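Local coordinates for cellulose-binding protein (Saccharophagus degradans, PDB 2YHG), which is of uncertain activity but probably acts in carbohydrate metabolism, binding polysaccharide and perhaps hydrolysing glycosyl bonds through its nucleoside hydrolase-like domain, at residues E98-P103 with Q316-W321; A148-W151 with T156-Q159; I205-V210 with G269-K274; S362-P367 with L372-S377. One frame throughout, in Å; residues are numbered along the deposited sequence. Where two conformers were deposited one is given.

Contact 1 (E98-P103 with Q316-W321). With ZN (zinc ion), chain I.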
loop_
_atom_site.group_PDB
_atom_site.type_symbol
_atom_site.label_atom_id
_atom_site.label_comp_id
_atom_site.label_asym_id
_atom_site.label_seq_id
_atom_site.Cartn_x
_atom_site.Cartn_y
_atom_site.Cartn_z
ATOM N N GLU A 98 -11.746 -7.514 -13.139
ATOM C CA GLU A 98 -11.299 -8.881 -12.947
ATOM C C GLU A 98 -10.476 -9.005 -11.669
ATOM O O GLU A 98 -9.736 -8.107 -11.303
ATOM C CB GLU A 98 -10.435 -9.318 -14.141
ATOM N N GLY A 99 -10.549 -10.166 -11.044
ATOM C CA GLY A 99 -9.613 -10.506 -9.984
ATOM C C GLY A 99 -10.038 -10.114 -8.584
ATOM O O GLY A 99 -9.226 -10.192 -7.672
ATOM N N PHE A 100 -11.302 -9.789 -8.356
ATOM C CA PHE A 100 -11.742 -9.674 -6.957
ATOM C C PHE A 100 -11.645 -11.028 -6.298
ATOM O O PHE A 100 -12.076 -12.022 -6.878
ATOM C CB PHE A 100 -13.174 -9.108 -6.856
ATOM C CG PHE A 100 -13.222 -7.602 -6.889
ATOM C CD1 PHE A 100 -12.878 -6.861 -5.758
ATOM C CD2 PHE A 100 -13.549 -6.916 -8.044
ATOM C CE1 PHE A 100 -12.863 -5.520 -5.788
ATOM C CE2 PHE A 100 -13.606 -5.530 -8.045
ATOM C CZ PHE A 100 -13.187 -4.822 -6.922
ATOM N N PRO A 101 -11.111 -11.088 -5.084
ATOM C CA PRO A 101 -11.047 -12.377 -4.407
ATOM C C PRO A 101 -12.443 -12.886 -4.023
ATOM O O PRO A 101 -13.326 -12.095 -3.699
ATOM C CB PRO A 101 -10.213 -12.064 -3.154
ATOM C CG PRO A 101 -10.363 -10.599 -2.938
ATOM C CD PRO A 101 -10.514 -9.991 -4.294
ATOM N N THR A 102 -12.649 -14.200 -4.067
ATOM C CA THR A 102 -13.955 -14.715 -3.715
ATOM C C THR A 102 -14.205 -14.540 -2.215
ATOM O O THR A 102 -13.280 -14.580 -1.413
ATOM C CB THR A 102 -14.130 -16.179 -4.109
ATOM O OG1 THR A 102 -13.260 -16.959 -3.295
ATOM C CG2 THR A 102 -13.852 -16.422 -5.591
ATOM N N PRO A 103 -15.477 -14.446 -1.838
ATOM C CA PRO A 103 -15.806 -14.444 -0.430
ATOM C C PRO A 103 -15.282 -15.658 0.304
ATOM O O PRO A 103 -14.724 -15.517 1.407
ATOM C CB PRO A 103 -17.333 -14.392 -0.425
ATOM C CG PRO A 103 -17.682 -13.635 -1.675
ATOM C CD PRO A 103 -16.669 -14.168 -2.672
ATOM N N GLN A 316 -14.496 6.545 -4.252
ATOM C CA GLN A 316 -15.860 6.918 -4.676
ATOM C C GLN A 316 -16.343 6.003 -5.794
ATOM O O GLN A 316 -17.461 5.461 -5.732
ATOM C CB GLN A 316 -15.904 8.377 -5.065
ATOM C CG GLN A 316 -17.243 8.810 -5.614
ATOM C CD GLN A 316 -17.292 10.219 -6.146
ATOM O OE1 GLN A 316 -16.444 11.057 -5.861
ATOM N NE2 GLN A 316 -18.327 10.497 -6.936
ATOM N N ALA A 317 -15.544 5.847 -6.849
ATOM C CA ALA A 317 -15.935 5.006 -7.974
ATOM C C ALA A 317 -16.088 3.572 -7.554
ATOM O O ALA A 317 -17.026 2.900 -7.998
ATOM C CB ALA A 317 -14.921 5.124 -9.101
ATOM N N ARG A 318 -15.194 3.073 -6.690
ATOM C CA ARG A 318 -15.287 1.672 -6.291
ATOM C C ARG A 318 -16.524 1.376 -5.442
ATOM O O ARG A 318 -17.061 0.274 -5.517
ATOM C CB ARG A 318 -13.996 1.239 -5.607
ATOM C CG ARG A 318 -12.821 1.190 -6.539
ATOM C CD ARG A 318 -11.517 1.013 -5.797
ATOM N NE ARG A 318 -10.359 0.952 -6.683
ATOM C CZ ARG A 318 -10.005 -0.098 -7.391
ATOM N NH1 ARG A 318 -10.596 -1.265 -7.227
ATOM N NH2 ARG A 318 -9.009 0.028 -8.249
ATOM N N MET A 319 -16.974 2.334 -4.650
ATOM C CA MET A 319 -18.232 2.155 -3.951
ATOM C C MET A 319 -19.430 2.195 -4.894
ATOM O O MET A 319 -20.457 1.571 -4.616
ATOM C CB MET A 319 -18.394 3.164 -2.831
ATOM C CG MET A 319 -17.392 2.973 -1.694
ATOM S SD MET A 319 -17.368 1.326 -0.948
ATOM C CE MET A 319 -19.024 1.247 -0.317
ATOM N N ASP A 320 -19.298 2.861 -6.038
ATOM C CA ASP A 320 -20.262 2.711 -7.124
ATOM C C ASP A 320 -20.224 1.323 -7.710
ATOM O O ASP A 320 -21.285 0.744 -7.962
ATOM C CB ASP A 320 -20.024 3.770 -8.191
ATOM C CG ASP A 320 -20.217 5.184 -7.672
ATOM O OD1 ASP A 320 -20.853 5.364 -6.584
ATOM O OD2 ASP A 320 -19.746 6.127 -8.360
ATOM N N TRP A 321 -19.035 0.781 -7.943
ATOM C CA TRP A 321 -18.932 -0.592 -8.390
ATOM C C TRP A 321 -19.727 -1.516 -7.474
ATOM O O TRP A 321 -20.372 -2.457 -7.925
ATOM C CB TRP A 321 -17.492 -1.078 -8.452
ATOM C CG TRP A 321 -16.581 -0.399 -9.380
ATOM C CD1 TRP A 321 -16.815 0.695 -10.152
ATOM C CD2 TRP A 321 -15.207 -0.719 -9.548
ATOM N NE1 TRP A 321 -15.673 1.069 -10.797
ATOM C CE2 TRP A 321 -14.666 0.216 -10.453
ATOM C CE3 TRP A 321 -14.397 -1.721 -9.043
ATOM C CZ2 TRP A 321 -13.335 0.164 -10.887
ATOM C CZ3 TRP A 321 -13.071 -1.783 -9.475
ATOM C CH2 TRP A 321 -12.562 -0.855 -10.376
HETATM ZN ZN ZN I . -21.304 7.048 -5.488
HETATM O O HOH W 1 -19.515 6.828 -4.442
HETATM O O HOH W 2 -20.394 8.235 -6.984
HETATM O O HOH W 3 -21.709 8.864 -4.592
#
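F100 and W321 approach from an irregular loop and a helix whose backbones stay well apart, with 11.7 Å between the CA of F100 and the CA of W321. This is loop-to-helix packing. The loop follows helix 77-93 in the nucleoside hydrolase-like domain, and the partner is helix 308-323. Two long aromatic side chains bridge the gap. The F100 ring points CZ and CE2 at the CE3-CZ3 edge of the indole, and CZ lies 3.9 Å from W321 CE3. Each ring meets the other near its own plane, so this is an edge-to-edge contact and not a stack. The two side chains cross at about a right angle. W321 has CG anti to its own carbonyl carbon (chi1 -62°), and chi2 near 5° sets the turn of the indole that brings its CE3-CZ3 edge to F100. The indole has other partners, since H96 and H332 both stack on it, and NE1 bonds to N331 O. R318 is a lesser neighbour of F100. One face of its guanidinium meets W321 CH2, and salt bridges to D314 and E56 hold its polar end. On another side of the helix D320 binds the zinc ion together with H227. Three waters also coordinate the metal. One of them takes an N-H from Q316 NE2 at 3.1 Å and donates to D320 OD2 at 2.6 Å, while D320 OD1 binds zinc at 2.1 Å.

Contact 2 (A148-W151 with T156-Q159). With CA (calcium ion), chain B.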
loop_
_atom_site.group_PDB
_atom_site.type_symbol
_atom_site.label_atom_id
_atom_site.label_comp_id
_atom_site.label_asym_id
_atom_site.label_seq_id
_atom_site.Cartn_x
_atom_site.Cartn_y
_atom_site.Cartn_z
ATOM N N ALA A 148 3.912 -7.620 4.955
ATOM C CA ALA A 148 3.088 -7.794 6.148
ATOM C C ALA A 148 2.984 -6.448 6.828
ATOM O O ALA A 148 3.987 -5.767 6.991
ATOM C CB ALA A 148 3.634 -8.878 7.076
ATOM N N THR A 149 1.779 -6.062 7.220
ATOM C CA THR A 149 1.552 -4.734 7.725
ATOM C C THR A 149 1.098 -4.760 9.174
ATOM O O THR A 149 0.511 -5.741 9.669
ATOM C CB THR A 149 0.574 -3.957 6.870
ATOM O OG1 THR A 149 -0.733 -4.466 7.141
ATOM C CG2 THR A 149 0.917 -4.065 5.375
ATOM N N CYS A 150 1.327 -3.644 9.849
ATOM C CA CYS A 150 0.924 -3.434 11.235
ATOM C C CYS A 150 -0.044 -2.262 11.302
ATOM O O CYS A 150 0.358 -1.096 11.338
ATOM C CB CYS A 150 2.142 -3.154 12.128
ATOM S SG CYS A 150 3.559 -4.160 11.652
ATOM N N TRP A 151 -1.342 -2.564 11.282
ATOM C CA TRP A 151 -2.352 -1.556 11.545
ATOM C C TRP A 151 -2.498 -1.308 13.041
ATOM O O TRP A 151 -2.974 -0.238 13.454
ATOM C CB TRP A 151 -3.706 -1.921 10.940
ATOM C CG TRP A 151 -3.772 -2.118 9.458
ATOM C CD1 TRP A 151 -2.733 -2.275 8.577
ATOM C CD2 TRP A 151 -4.964 -2.295 8.715
ATOM N NE1 TRP A 151 -3.225 -2.499 7.303
ATOM C CE2 TRP A 151 -4.603 -2.554 7.377
ATOM C CE3 TRP A 151 -6.320 -2.260 9.061
ATOM C CZ2 TRP A 151 -5.548 -2.818 6.392
ATOM C CZ3 TRP A 151 -7.262 -2.545 8.088
ATOM C CH2 TRP A 151 -6.881 -2.810 6.767
ATOM N N THR A 156 2.510 -10.236 15.460
ATOM C CA THR A 156 2.226 -11.469 14.715
ATOM C C THR A 156 3.315 -11.730 13.695
ATOM O O THR A 156 3.701 -12.879 13.435
ATOM C CB THR A 156 0.838 -11.431 14.069
ATOM O OG1 THR A 156 -0.168 -11.112 15.049
ATOM C CG2 THR A 156 0.490 -12.758 13.460
ATOM N N ILE A 157 3.851 -10.668 13.109
ATOM C CA ILE A 157 5.004 -10.754 12.221
ATOM C C ILE A 157 6.227 -11.189 13.051
ATOM O O ILE A 157 7.009 -12.062 12.618
ATOM C CB ILE A 157 5.272 -9.431 11.505
ATOM C CG1 ILE A 157 4.026 -8.896 10.799
ATOM C CG2 ILE A 157 6.415 -9.624 10.502
ATOM C CD1 ILE A 157 4.143 -7.467 10.287
ATOM N N ALA A 158 6.409 -10.586 14.223
ATOM C CA ALA A 158 7.549 -10.951 15.078
ATOM C C ALA A 158 7.464 -12.434 15.492
ATOM O O ALA A 158 8.501 -13.090 15.516
ATOM C CB ALA A 158 7.630 -10.050 16.281
ATOM N N GLN A 159 6.279 -12.945 15.787
ATOM C CA GLN A 159 6.181 -14.359 16.169
ATOM C C GLN A 159 6.607 -15.247 14.981
ATOM O O GLN A 159 7.302 -16.251 15.168
ATOM C CB GLN A 159 4.774 -14.720 16.611
ATOM C CG GLN A 159 4.588 -16.192 16.928
ATOM C CD GLN A 159 5.378 -16.645 18.142
ATOM O OE1 GLN A 159 5.809 -15.836 18.948
ATOM N NE2 GLN A 159 5.595 -17.972 18.285
HETATM CA CA CA B . -5.263 0.345 13.859
HETATM O O HOH W 4 -6.038 2.720 14.480
HETATM O O HOH W 5 -4.641 1.014 16.170
#
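I157 meets A148 and C150 in a purely apolar contact, with no hydrogen bond between the two segments. The tip of I157 does the touching. CD1 sits 3.5 Å from A148 CB and 3.6 Å from C150 SG, so the methyl group rests between two residues of the same strand. CG1 adds a second touch on A148 CB at 3.7 Å. The I157 chain is extended at its end (chi2 169°), which carries CD1 from the helix to the strand. I134 of helix 129-139 and L195 of helix 190-198 pack on the same isoleucine, so the contact is well inside the core.

Covalent and polar links fix the strand side. C150 SG forms a disulfide with C154, within the short turn that leads to the helix. T149 CB points away from the helix, and its OG1 is hydrogen-bonded to H33. Backbone bonds tie the strand to the strands on its two flanks, through I32 and T34 and through R181 and Y183.

Metal binding comes at the end of the strand. W151 O binds the calcium ion at 2.4 Å, with D36, D43, D244 and two waters among the other ligands. This calcium site is consistent with the nucleoside hydrolase fold. Strand 146-150 and helix 155-167 begin a beta-alpha-beta crossover that continues to the parallel neighbour, strand 180-185, in a Rossmann-like sheet.

Contact 3 (I205-V210 with G269-K274)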
loop_
_atom_site.group_PDB
_atom_site.type_symbol
_atom_site.label_atom_id
_atom_site.label_comp_id
_atom_site.label_asym_id
_atom_site.label_seq_id
_atom_site.Cartn_x
_atom_site.Cartn_y
_atom_site.Cartn_z
ATOM N N ILE A 205 9.355 -0.118 7.172
ATOM C CA ILE A 205 8.837 1.240 7.204
ATOM C C ILE A 205 8.029 1.447 8.465
ATOM O O ILE A 205 7.151 0.634 8.771
ATOM C CB ILE A 205 7.885 1.475 5.984
ATOM C CG1 ILE A 205 8.649 1.406 4.667
ATOM C CG2 ILE A 205 7.120 2.785 6.149
ATOM C CD1 ILE A 205 7.758 1.289 3.462
ATOM N N ARG A 206 8.316 2.505 9.228
ATOM C CA ARG A 206 7.429 2.996 10.285
ATOM C C ARG A 206 6.899 4.341 9.819
ATOM O O ARG A 206 7.594 5.356 9.916
ATOM C CB ARG A 206 8.096 3.069 11.661
ATOM C CG ARG A 206 7.202 3.582 12.757
ATOM C CD ARG A 206 7.771 3.447 14.164
ATOM N NE ARG A 206 7.692 2.073 14.626
ATOM C CZ ARG A 206 8.119 1.650 15.811
ATOM N NH1 ARG A 206 8.852 2.432 16.588
ATOM N NH2 ARG A 206 7.816 0.424 16.231
ATOM N N ALA A 207 5.708 4.330 9.247
ATOM C CA ALA A 207 5.108 5.524 8.674
ATOM C C ALA A 207 4.435 6.338 9.754
ATOM O O ALA A 207 3.669 5.792 10.561
ATOM C CB ALA A 207 4.094 5.142 7.615
ATOM N N ARG A 208 4.674 7.631 9.763
ATOM C CA ARG A 208 4.091 8.489 10.777
ATOM C C ARG A 208 3.268 9.629 10.237
ATOM O O ARG A 208 2.440 10.199 10.965
ATOM C CB ARG A 208 5.170 9.032 11.679
ATOM C CG ARG A 208 5.988 7.956 12.370
ATOM C CD ARG A 208 7.076 8.597 13.254
ATOM N NE ARG A 208 8.082 9.233 12.422
ATOM C CZ ARG A 208 8.880 10.209 12.859
ATOM N NH1 ARG A 208 8.838 10.610 14.133
ATOM N NH2 ARG A 208 9.670 10.827 11.994
ATOM N N SER A 209 3.457 9.997 8.979
ATOM C CA SER A 209 2.779 11.169 8.436
ATOM C C SER A 209 1.532 10.743 7.670
ATOM O O SER A 209 1.433 10.904 6.433
ATOM C CB SER A 209 3.717 11.994 7.551
ATOM O OG SER A 209 4.763 12.601 8.290
ATOM N N VAL A 210 0.586 10.188 8.411
ATOM C CA VAL A 210 -0.533 9.443 7.858
ATOM C C VAL A 210 -1.869 10.168 8.030
ATOM O O VAL A 210 -2.925 9.565 7.828
ATOM C CB VAL A 210 -0.615 8.009 8.445
ATOM C CG1 VAL A 210 0.628 7.229 8.034
ATOM C CG2 VAL A 210 -0.819 8.040 9.965
ATOM N N GLY A 269 3.012 7.141 0.573
ATOM C CA GLY A 269 4.066 8.045 0.985
ATOM C C GLY A 269 5.416 7.734 0.388
ATOM O O GLY A 269 5.597 6.794 -0.404
ATOM N N ARG A 270 6.385 8.553 0.782
ATOM C CA ARG A 270 7.763 8.509 0.264
ATOM C C ARG A 270 8.717 8.431 1.448
ATOM O O ARG A 270 8.558 9.183 2.406
ATOM C CB ARG A 270 8.052 9.766 -0.573
ATOM C CG ARG A 270 9.367 9.702 -1.277
ATOM C CD ARG A 270 9.551 10.850 -2.257
ATOM N NE ARG A 270 9.386 12.182 -1.630
ATOM C CZ ARG A 270 10.307 12.779 -0.875
ATOM N NH1 ARG A 270 11.477 12.213 -0.694
ATOM N NH2 ARG A 270 10.040 13.934 -0.296
ATOM N N PHE A 271 9.687 7.533 1.357
ATOM C CA PHE A 271 10.564 7.207 2.485
ATOM C C PHE A 271 12.013 7.328 2.026
ATOM O O PHE A 271 12.593 6.379 1.532
ATOM C CB PHE A 271 10.251 5.808 2.995
ATOM C CG PHE A 271 8.779 5.647 3.302
ATOM C CD1 PHE A 271 8.249 6.098 4.501
ATOM C CD2 PHE A 271 7.905 5.101 2.395
ATOM C CE1 PHE A 271 6.914 6.017 4.768
ATOM C CE2 PHE A 271 6.556 5.005 2.664
ATOM C CZ PHE A 271 6.066 5.502 3.840
ATOM N N PRO A 272 12.590 8.538 2.118
ATOM C CA PRO A 272 13.870 8.781 1.447
ATOM C C PRO A 272 15.071 8.204 2.177
ATOM O O PRO A 272 16.147 8.133 1.587
ATOM C CB PRO A 272 13.936 10.302 1.379
ATOM C CG PRO A 272 13.106 10.763 2.513
ATOM C CD PRO A 272 11.963 9.791 2.574
ATOM N N SER A 273 14.937 7.877 3.468
ATOM C CA SER A 273 16.056 7.411 4.265
ATOM C C SER A 273 15.556 6.671 5.448
ATOM O O SER A 273 14.388 6.803 5.851
ATOM C CB SER A 273 16.922 8.580 4.735
ATOM O OG SER A 273 16.177 9.432 5.581
ATOM N N LYS A 274 16.441 5.873 6.022
ATOM C CA LYS A 274 16.243 5.337 7.354
ATOM C C LYS A 274 16.638 6.397 8.373
ATOM O O LYS A 274 17.608 7.125 8.181
ATOM C CB LYS A 274 17.111 4.105 7.593
ATOM C CG LYS A 274 16.853 2.959 6.677
ATOM C CD LYS A 274 17.699 1.761 7.023
ATOM C CE LYS A 274 17.766 0.745 5.892
ATOM N NZ LYS A 274 18.838 -0.223 6.133
#
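I205 and F271 make a buried CH-pi contact at the border of the parallel sheet. I205 belongs to strand 203-207, an outermost strand of that sheet. F271 lies in the loop that leads into strand 273-276 of a small antiparallel pair. No hydrogen bond joins the two segments, and the phenyl ring carries the contact from its side.

I205 CG2 stands over one face of the F271 ring. It is 3.8 Å from the ring centroid and 22° off the normal, displaced toward the rim on the CE1 side. The nearest atoms are I205 CG2 and F271 CE1 at 3.5 Å. The other branch of I205 covers the far part of the same face, with CD1 4.0 Å from F271 CD2. CG2 lies anti to the backbone N (chi1 -66°), and with CG1-CD1 extended (chi2 166°) both branches lie over the same ring face. The two side chains cross at about a right angle. A207, two residues along the strand, adds its methyl group, with CB 4.1 Å from F271 CE1. It approaches the ring obliquely.

R206, between them, points away from F271. Its guanidinium makes salt bridges with D184 and D288. E299 also touches both A207 and F271, and R206 shares a backbone hydrogen bond with Y297 of strand 295-298. The contact is hydrophobic packing beside the outermost strand, where a two-stranded antiparallel element docks on the last strand of the Rossmann-like parallel sheet of the nucleoside hydrolase-like domain.

Contact 4 (S362-P367 with L372-S377). With CA (calcium ion), chain D; EDO (1,2-ethanediol), chain K.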
loop_
_atom_site.group_PDB
_atom_site.type_symbol
_atom_site.label_atom_id
_atom_site.label_comp_id
_atom_site.label_asym_id
_atom_site.label_seq_id
_atom_site.Cartn_x
_atom_site.Cartn_y
_atom_site.Cartn_z
ATOM N N SER A 362 0.186 7.887 -26.465
ATOM C CA SER A 362 -0.874 7.488 -27.410
ATOM C C SER A 362 -1.168 5.946 -27.286
ATOM O O SER A 362 -0.359 5.111 -27.193
ATOM C CB SER A 362 -0.415 7.874 -28.849
ATOM O OG SER A 362 -0.109 9.220 -28.903
ATOM N N GLY A 363 -2.364 5.442 -27.525
ATOM C CA GLY A 363 -2.346 4.029 -27.166
ATOM C C GLY A 363 -3.159 3.771 -25.901
ATOM O O GLY A 363 -3.496 2.643 -25.539
ATOM N N SER A 364 -2.793 4.793 -24.925
ATOM C CA SER A 364 -3.566 4.783 -23.695
ATOM C C SER A 364 -5.041 4.773 -24.086
ATOM O O SER A 364 -5.414 5.263 -25.144
ATOM C CB SER A 364 -3.249 6.007 -22.847
ATOM O OG SER A 364 -1.896 6.050 -22.396
ATOM N N SER A 365 -5.874 4.242 -23.216
ATOM C CA SER A 365 -7.276 4.124 -23.545
ATOM C C SER A 365 -8.105 4.309 -22.288
ATOM O O SER A 365 -7.591 4.251 -21.165
ATOM C CB SER A 365 -7.580 2.776 -24.202
ATOM O OG SER A 365 -7.247 1.704 -23.319
ATOM N N ASP A 366 -9.413 4.452 -22.473
ATOM C CA ASP A 366 -10.346 4.390 -21.370
ATOM C C ASP A 366 -11.459 3.434 -21.670
ATOM O O ASP A 366 -12.094 3.533 -22.723
ATOM C CB ASP A 366 -10.923 5.738 -21.083
ATOM C CG ASP A 366 -11.775 5.725 -19.847
ATOM O OD1 ASP A 366 -11.206 5.784 -18.750
ATOM O OD2 ASP A 366 -13.011 5.552 -19.954
ATOM N N PRO A 367 -11.743 2.516 -20.730
ATOM C CA PRO A 367 -12.681 1.427 -21.064
ATOM C C PRO A 367 -14.135 1.870 -21.090
ATOM O O PRO A 367 -15.013 1.157 -21.601
ATOM C CB PRO A 367 -12.453 0.411 -19.938
ATOM C CG PRO A 367 -11.922 1.265 -18.785
ATOM C CD PRO A 367 -11.050 2.304 -19.434
ATOM N N LEU A 372 -9.374 11.502 -22.349
ATOM C CA LEU A 372 -8.186 11.421 -21.521
ATOM C C LEU A 372 -7.462 12.755 -21.501
ATOM O O LEU A 372 -7.280 13.406 -22.545
ATOM C CB LEU A 372 -7.237 10.333 -22.019
ATOM C CG LEU A 372 -7.758 8.911 -21.980
ATOM C CD1 LEU A 372 -6.772 7.976 -22.649
ATOM C CD2 LEU A 372 -8.086 8.485 -20.551
ATOM N N ASN A 373 -6.882 13.040 -20.346
ATOM C CA ASN A 373 -5.965 14.143 -20.112
ATOM C C ASN A 373 -4.622 13.538 -19.737
ATOM O O ASN A 373 -4.564 12.608 -18.922
ATOM C CB ASN A 373 -6.512 15.021 -18.973
ATOM C CG ASN A 373 -5.596 16.167 -18.620
ATOM O OD1 ASN A 373 -4.646 15.992 -17.838
ATOM N ND2 ASN A 373 -5.763 17.298 -19.310
ATOM N N TYR A 374 -3.546 14.054 -20.338
ATOM C CA TYR A 374 -2.224 13.549 -20.144
ATOM C C TYR A 374 -1.440 14.619 -19.430
ATOM O O TYR A 374 -1.433 15.778 -19.861
ATOM C CB TYR A 374 -1.572 13.252 -21.505
ATOM C CG TYR A 374 -2.356 12.315 -22.379
ATOM C CD1 TYR A 374 -3.380 12.785 -23.186
ATOM C CD2 TYR A 374 -2.040 10.968 -22.456
ATOM C CE1 TYR A 374 -4.130 11.903 -23.979
ATOM C CE2 TYR A 374 -2.770 10.109 -23.234
ATOM C CZ TYR A 374 -3.815 10.555 -23.986
ATOM O OH TYR A 374 -4.469 9.670 -24.826
ATOM N N SER A 375 -0.703 14.222 -18.381
ATOM C CA SER A 375 0.166 15.146 -17.684
ATOM C C SER A 375 1.499 14.468 -17.341
ATOM O O SER A 375 1.519 13.512 -16.571
ATOM C CB SER A 375 -0.517 15.630 -16.422
ATOM O OG SER A 375 0.257 16.606 -15.758
ATOM N N TRP A 376 2.594 15.009 -17.877
ATOM C CA TRP A 376 3.926 14.487 -17.632
ATOM C C TRP A 376 4.637 15.366 -16.635
ATOM O O TRP A 376 4.645 16.593 -16.808
ATOM C CB TRP A 376 4.729 14.447 -18.929
ATOM C CG TRP A 376 4.127 13.562 -19.973
ATOM C CD1 TRP A 376 3.259 13.931 -20.974
ATOM C CD2 TRP A 376 4.435 12.194 -20.192
ATOM N NE1 TRP A 376 3.029 12.883 -21.792
ATOM C CE2 TRP A 376 3.725 11.797 -21.337
ATOM C CE3 TRP A 376 5.213 11.259 -19.513
ATOM C CZ2 TRP A 376 3.801 10.512 -21.840
ATOM C CZ3 TRP A 376 5.287 9.981 -20.009
ATOM C CH2 TRP A 376 4.583 9.611 -21.158
ATOM N N SER A 377 5.308 14.764 -15.659
ATOM C CA SER A 377 6.019 15.519 -14.665
ATOM C C SER A 377 7.354 14.889 -14.318
ATOM O O SER A 377 7.563 13.689 -14.491
ATOM C CB SER A 377 5.161 15.667 -13.396
ATOM O OG SER A 377 4.891 14.402 -12.851
HETATM CA CA CA D . -13.118 5.896 -17.320
HETATM C C1 EDO K . 3.706 14.059 -9.726
HETATM O O1 EDO K . 3.399 15.351 -9.191
HETATM C C2 EDO K . 5.137 13.622 -9.455
HETATM O O2 EDO K . 6.036 14.461 -10.165
HETATM O O HOH W 6 -4.472 7.421 -26.519
#
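A single water is gripped by three groups and joins S364 to Y374. It donates to S364 O at 2.7 Å and shares a hydrogen bond with Y374 OH at 2.8 Å, while G363 N gives it a weak N-H bond. The setting is the C-terminal beta domain, at the loop before strand 372-378, which pairs with strand 411-420. The Asp-rich loop is reminiscent of calcium-binding loops in PKD- and cadherin-like beta domains. No direct hydrogen bond links the two segments; the water bridges the phenol to the loop backbone.

The remaining contact is apolar and lies near the surface. L372 divides its branches between loop residues. CD1 lies against the S364-S365 peptide link, 3.9 Å from S365 N, and also near S364 CB. CD2 reaches the neighbouring D366, 4.0 Å from its CB. S364 CB also meets the edge of the Y374 ring near its plane, at CE2. The hydroxyl of S364 is directed elsewhere, to A361 O and V337 N. L418 of strand 411-420 packs on both S364 and Y374.

L372 thus packs against the root of a metal-binding side chain. D366 has CG anti to its backbone N (chi1 -174°), which sends the carboxylate toward the calcium ion. D368, D370 and D420 share the metal, as do N331 and the backbone oxygen of H332. D366 binds it with both oxygens, OD1 at 2.4 Å and OD2 at the longer distance of 2.7 Å.

How the contacts relate
This chain is the C-terminal piece of a longer protein. Contacts 2 and 3 lie in its nucleoside hydrolase-like domain and reach the same parallel sheet, at strands 146-150 and 203-207, with centres 17 Å apart. Both are nested along the chain inside the loop closed by contact 1. Contact 4 comes last, in the C-terminal beta domain, with its centre 38 Å from that of contact 2. Contact 1 is 26 Å from contact 2 and 23 Å from contact 4, by centres. None of the four touch. Helix 308-323 packs on the first domain and lies close to the calcium site of contact 4, consistent with a junction between the two domains there.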